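Local structure of macrophage migration inhibitory factor (Oncomelania hupensis, 6LR3) at residues S14-M27 against M76-L88. The protein belongs to the macrophage migration inhibitory factor family, small cytokine-like proteins that assemble as trimers of alpha/beta subunits. Residues are numbered along the deposited sequence; the frame is centred on the assembly and turned at random.
Sequences SIPVFFQAALTNMM and MARDMEDMFIEHL
F19 and M83 interlock as reciprocal knobs between the nearly antiparallel helix segments 19-27 and 76-88, whose axes approach to 11.2 Å at an angle of 163°. The F19 ring fills the hollow formed by M83, F84, H87 and L88: CD2 of L88 lies over the centre of one face, 4.3 Å above its plane, while F84 meets its edge, F19 CZ lying 3.7 Å from F84 CE1. In return M83 drops into the hollow of F19, A22, L23 and M26. With CG anti to the backbone N (chi1 -173°), its extended chain carries SD to 3.8 Å from L23 CA and into an oblique Met-aromatic contact with F19; the bend at chi3 turns M83 CE tip to tip onto M26 SD, a tight 3.2 Å. Farther along, the doubly bent M27 tucks its CE against the sulfurs of M76 and M80. At the other end the H87 imidazole sits among P16, F18 and F19, ND1 3.4 Å from P16 CG, and packs offset edge-to-face on F18 (planes at 70°), completing an aromatic cluster. A water bridges S14 O and H87 O. F19 and L23 rest on strand 39-43, M80 and F84 on strands 58-64 and 95-101: two antiparallel helices on a four-stranded sheet, the MIF-family subunit fold.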
loop_
_atom_site.group_PDB
_atom_site.type_symbol
_atom_site.label_atom_id
_atom_site.label_comp_id
_atom_site.label_asym_id
_atom_site.label_seq_id
_atom_site.Cartn_x
_atom_site.Cartn_y
_atom_site.Cartn_z
ATOM N N SER B 14 0.846 10.478 -20.467
ATOM C CA SER B 14 1.854 11.553 -20.295
ATOM C C SER B 14 3.209 10.971 -19.885
ATOM O O SER B 14 4.175 11.730 -19.873
ATOM C CB SER B 14 1.426 12.563 -19.287
ATOM O OG SER B 14 0.166 13.124 -19.643
ATOM N N ILE B 15 3.262 9.703 -19.504
ATOM C CA ILE B 15 4.473 9.101 -18.885
ATOM C C ILE B 15 5.259 8.357 -19.936
ATOM O O ILE B 15 4.717 7.540 -20.662
ATOM C CB ILE B 15 4.068 8.176 -17.728
ATOM C CG1 ILE B 15 3.243 8.943 -16.707
ATOM C CG2 ILE B 15 5.316 7.551 -17.094
ATOM C CD1 ILE B 15 2.775 8.109 -15.555
ATOM N N PRO B 16 6.583 8.580 -20.023
ATOM C CA PRO B 16 7.407 7.855 -20.973
ATOM C C PRO B 16 7.255 6.353 -20.793
ATOM O O PRO B 16 7.190 5.865 -19.658
ATOM C CB PRO B 16 8.821 8.324 -20.662
ATOM C CG PRO B 16 8.614 9.687 -20.127
ATOM C CD PRO B 16 7.382 9.558 -19.278
ATOM N N VAL B 17 7.233 5.635 -21.902
ATOM C CA VAL B 17 6.973 4.166 -21.867
ATOM C C VAL B 17 8.092 3.468 -21.083
ATOM O O VAL B 17 7.815 2.394 -20.560
ATOM C CB VAL B 17 6.871 3.594 -23.299
ATOM C CG1 VAL B 17 5.646 4.144 -24.007
ATOM C CG2 VAL B 17 8.122 3.869 -24.105
ATOM N N PHE B 18 9.302 4.056 -21.007
ATOM C CA PHE B 18 10.462 3.398 -20.364
ATOM C C PHE B 18 10.594 3.849 -18.911
ATOM O O PHE B 18 11.559 3.467 -18.276
ATOM C CB PHE B 18 11.745 3.603 -21.157
ATOM C CG PHE B 18 12.190 5.029 -21.253
ATOM C CD1 PHE B 18 11.690 5.890 -22.211
ATOM C CD2 PHE B 18 13.172 5.497 -20.387
ATOM C CE1 PHE B 18 12.197 7.175 -22.322
ATOM C CE2 PHE B 18 13.610 6.813 -20.453
ATOM C CZ PHE B 18 13.125 7.638 -21.427
ATOM N N PHE B 19 9.638 4.582 -18.373
ATOM C CA PHE B 19 9.700 5.106 -16.979
ATOM C C PHE B 19 9.928 3.956 -15.997
ATOM O O PHE B 19 10.884 4.031 -15.215
ATOM C CB PHE B 19 8.430 5.882 -16.635
ATOM C CG PHE B 19 8.391 6.332 -15.202
ATOM C CD1 PHE B 19 9.293 7.227 -14.671
ATOM C CD2 PHE B 19 7.468 5.781 -14.358
ATOM C CE1 PHE B 19 9.212 7.634 -13.352
ATOM C CE2 PHE B 19 7.278 6.280 -13.073
ATOM C CZ PHE B 19 8.195 7.164 -12.560
ATOM N N GLN B 20 9.101 2.914 -16.022
ATOM C CA GLN B 20 9.261 1.823 -15.027
ATOM C C GLN B 20 10.603 1.102 -15.219
ATOM O O GLN B 20 11.231 0.756 -14.211
ATOM C CB GLN B 20 8.121 0.824 -15.102
ATOM C CG GLN B 20 6.853 1.326 -14.454
ATOM C CD GLN B 20 5.680 0.537 -14.972
ATOM O OE1 GLN B 20 5.279 0.754 -16.135
ATOM N NE2 GLN B 20 5.169 -0.383 -14.145
ATOM N N ALA B 21 11.033 0.865 -16.452
ATOM C CA ALA B 21 12.348 0.266 -16.767
ATOM C C ALA B 21 13.457 1.144 -16.214
ATOM O O ALA B 21 14.412 0.622 -15.618
ATOM C CB ALA B 21 12.491 0.078 -18.262
ATOM N N ALA B 22 13.362 2.457 -16.401
ATOM C CA ALA B 22 14.417 3.399 -15.973
ATOM C C ALA B 22 14.472 3.401 -14.452
ATOM O O ALA B 22 15.582 3.380 -13.888
ATOM C CB ALA B 22 14.173 4.790 -16.526
ATOM N N LEU B 23 13.312 3.423 -13.807
ATOM C CA LEU B 23 13.235 3.423 -12.333
ATOM C C LEU B 23 13.760 2.106 -11.811
ATOM O O LEU B 23 14.506 2.127 -10.828
ATOM C CB LEU B 23 11.785 3.710 -11.931
ATOM C CG LEU B 23 11.526 3.918 -10.457
ATOM C CD1 LEU B 23 12.450 4.971 -9.905
ATOM C CD2 LEU B 23 10.078 4.326 -10.264
ATOM N N THR B 24 13.413 0.988 -12.461
ATOM C CA THR B 24 13.932 -0.342 -12.103
ATOM C C THR B 24 15.454 -0.286 -12.091
ATOM O O THR B 24 16.057 -0.695 -11.101
ATOM C CB THR B 24 13.463 -1.427 -13.078
ATOM O OG1 THR B 24 12.044 -1.572 -12.954
ATOM C CG2 THR B 24 14.110 -2.752 -12.780
ATOM N N ASN B 25 16.044 0.188 -13.176
ATOM C CA ASN B 25 17.521 0.200 -13.337
ATOM C C ASN B 25 18.127 1.118 -12.275
ATOM O O ASN B 25 19.097 0.728 -11.643
ATOM C CB ASN B 25 17.912 0.627 -14.746
ATOM C CG ASN B 25 17.618 -0.488 -15.747
ATOM O OD1 ASN B 25 17.470 -1.636 -15.348
ATOM N ND2 ASN B 25 17.382 -0.141 -17.001
ATOM N N MET B 26 17.563 2.287 -12.090
ATOM C CA MET B 26 18.159 3.286 -11.189
ATOM C C MET B 26 18.107 2.752 -9.759
ATOM O O MET B 26 19.123 2.861 -9.040
ATOM C CB MET B 26 17.430 4.631 -11.291
ATOM C CG MET B 26 18.154 5.743 -10.581
ATOM S SD MET B 26 17.127 7.228 -10.490
ATOM C CE MET B 26 16.047 6.731 -9.151
ATOM N N MET B 27 16.988 2.149 -9.367
ATOM C CA MET B 27 16.835 1.707 -7.965
ATOM C C MET B 27 17.532 0.364 -7.762
ATOM O O MET B 27 17.941 0.124 -6.630
ATOM C CB MET B 27 15.361 1.651 -7.555
ATOM C CG MET B 27 14.720 3.043 -7.517
ATOM S SD MET B 27 15.530 4.166 -6.405
ATOM C CE MET B 27 15.021 3.471 -4.821
ATOM N N MET B 76 18.611 8.613 -2.491
ATOM C CA MET B 76 17.651 7.932 -3.375
ATOM C C MET B 76 16.466 8.857 -3.585
ATOM O O MET B 76 15.998 8.912 -4.705
ATOM C CB MET B 76 17.202 6.602 -2.787
ATOM C CG MET B 76 18.288 5.592 -2.942
ATOM S SD MET B 76 17.781 3.963 -2.353
ATOM C CE MET B 76 17.662 4.141 -0.586
ATOM N N ALA B 77 15.989 9.546 -2.552
ATOM C CA ALA B 77 14.858 10.477 -2.700
ATOM C C ALA B 77 15.204 11.515 -3.779
ATOM O O ALA B 77 14.382 11.761 -4.643
ATOM C CB ALA B 77 14.514 11.104 -1.388
ATOM N N ARG B 78 16.379 12.126 -3.711
ATOM C CA ARG B 78 16.781 13.197 -4.658
ATOM C C ARG B 78 16.827 12.600 -6.065
ATOM O O ARG B 78 16.348 13.262 -7.012
ATOM C CB ARG B 78 18.083 13.873 -4.208
ATOM C CG ARG B 78 17.942 14.668 -2.916
ATOM C CD ARG B 78 19.145 15.587 -2.657
ATOM N NE ARG B 78 18.987 16.617 -3.680
ATOM C CZ ARG B 78 18.319 17.780 -3.558
ATOM N NH1 ARG B 78 17.882 18.170 -2.370
ATOM N NH2 ARG B 78 18.109 18.553 -4.628
ATOM N N ASP B 79 17.384 11.403 -6.226
ATOM C CA ASP B 79 17.497 10.740 -7.546
ATOM C C ASP B 79 16.105 10.395 -8.061
ATOM O O ASP B 79 15.856 10.600 -9.247
ATOM C CB ASP B 79 18.394 9.517 -7.458
ATOM C CG ASP B 79 19.872 9.865 -7.395
ATOM O OD1 ASP B 79 20.221 11.045 -7.665
ATOM O OD2 ASP B 79 20.632 8.977 -7.055
ATOM N N MET B 80 15.233 9.870 -7.202
ATOM C CA MET B 80 13.830 9.564 -7.600
ATOM C C MET B 80 13.119 10.866 -7.961
ATOM O O MET B 80 12.452 10.899 -8.994
ATOM C CB MET B 80 13.101 8.831 -6.471
ATOM C CG MET B 80 13.602 7.444 -6.309
ATOM S SD MET B 80 12.894 6.610 -4.823
ATOM C CE MET B 80 11.190 6.476 -5.354
ATOM N N GLU B 81 13.235 11.903 -7.145
ATOM C CA GLU B 81 12.609 13.202 -7.455
ATOM C C GLU B 81 13.072 13.640 -8.843
ATOM O O GLU B 81 12.232 14.054 -9.640
ATOM C CB GLU B 81 12.995 14.254 -6.429
ATOM C CG GLU B 81 12.255 14.093 -5.121
ATOM C CD GLU B 81 12.818 15.053 -4.066
ATOM O OE1 GLU B 81 13.888 15.666 -4.339
ATOM O OE2 GLU B 81 12.167 15.189 -3.014
ATOM N N ASP B 82 14.373 13.557 -9.108
ATOM C CA ASP B 82 14.896 14.048 -10.413
ATOM C C ASP B 82 14.208 13.281 -11.552
ATOM O O ASP B 82 13.854 13.909 -12.581
ATOM C CB ASP B 82 16.406 13.906 -10.504
ATOM C CG ASP B 82 17.184 14.868 -9.639
ATOM O OD1 ASP B 82 16.595 15.747 -9.011
ATOM O OD2 ASP B 82 18.391 14.705 -9.605
ATOM N N MET B 83 14.074 11.963 -11.405
ATOM C CA MET B 83 13.438 11.137 -12.450
ATOM C C MET B 83 11.954 11.501 -12.545
ATOM O O MET B 83 11.437 11.553 -13.647
ATOM C CB MET B 83 13.616 9.643 -12.138
ATOM C CG MET B 83 13.143 8.804 -13.250
ATOM S SD MET B 83 13.645 7.093 -13.033
ATOM C CE MET B 83 15.415 7.166 -13.235
ATOM N N PHE B 84 11.267 11.728 -11.431
ATOM C CA PHE B 84 9.828 12.086 -11.446
ATOM C C PHE B 84 9.647 13.442 -12.090
ATOM O O PHE B 84 8.696 13.638 -12.825
ATOM C CB PHE B 84 9.248 12.122 -10.030
ATOM C CG PHE B 84 9.235 10.796 -9.315
ATOM C CD1 PHE B 84 9.342 9.589 -9.984
ATOM C CD2 PHE B 84 9.107 10.773 -7.938
ATOM C CE1 PHE B 84 9.339 8.389 -9.278
ATOM C CE2 PHE B 84 9.069 9.575 -7.242
ATOM C CZ PHE B 84 9.132 8.388 -7.916
ATOM N N ILE B 85 10.529 14.390 -11.776
ATOM C CA ILE B 85 10.473 15.749 -12.383
ATOM C C ILE B 85 10.618 15.589 -13.907
ATOM O O ILE B 85 9.796 16.118 -14.636
ATOM C CB ILE B 85 11.564 16.639 -11.764
ATOM C CG1 ILE B 85 11.239 16.992 -10.309
ATOM C CG2 ILE B 85 11.807 17.876 -12.622
ATOM C CD1 ILE B 85 12.438 17.444 -9.483
ATOM N N GLU B 86 11.607 14.820 -14.357
ATOM C CA GLU B 86 11.912 14.709 -15.801
ATOM C C GLU B 86 10.787 13.965 -16.509
ATOM O O GLU B 86 10.363 14.404 -17.582
ATOM C CB GLU B 86 13.259 14.000 -15.967
ATOM C CG GLU B 86 13.643 13.796 -17.397
ATOM C CD GLU B 86 15.144 13.761 -17.479
ATOM O OE1 GLU B 86 15.707 12.863 -16.799
ATOM O OE2 GLU B 86 15.716 14.666 -18.111
ATOM N N HIS B 87 10.330 12.849 -15.946
ATOM C CA HIS B 87 9.388 11.929 -16.633
ATOM C C HIS B 87 7.915 12.320 -16.428
ATOM O O HIS B 87 7.127 12.146 -17.358
ATOM C CB HIS B 87 9.576 10.505 -16.139
ATOM C CG HIS B 87 10.747 9.737 -16.645
ATOM N ND1 HIS B 87 10.499 8.674 -17.525
ATOM C CD2 HIS B 87 12.093 9.774 -16.435
ATOM C CE1 HIS B 87 11.663 8.120 -17.842
ATOM N NE2 HIS B 87 12.651 8.825 -17.245
ATOM N N LEU B 88 7.554 12.766 -15.226
ATOM C CA LEU B 88 6.147 13.046 -14.863
ATOM C C LEU B 88 5.838 14.534 -14.930
ATOM O O LEU B 88 4.665 14.874 -14.782
ATOM C CB LEU B 88 5.845 12.488 -13.471
ATOM C CG LEU B 88 6.232 11.016 -13.242
ATOM C CD1 LEU B 88 5.875 10.551 -11.873
ATOM C CD2 LEU B 88 5.587 10.131 -14.274
HETATM O O HOH W 1 4.624 13.317 -17.986
#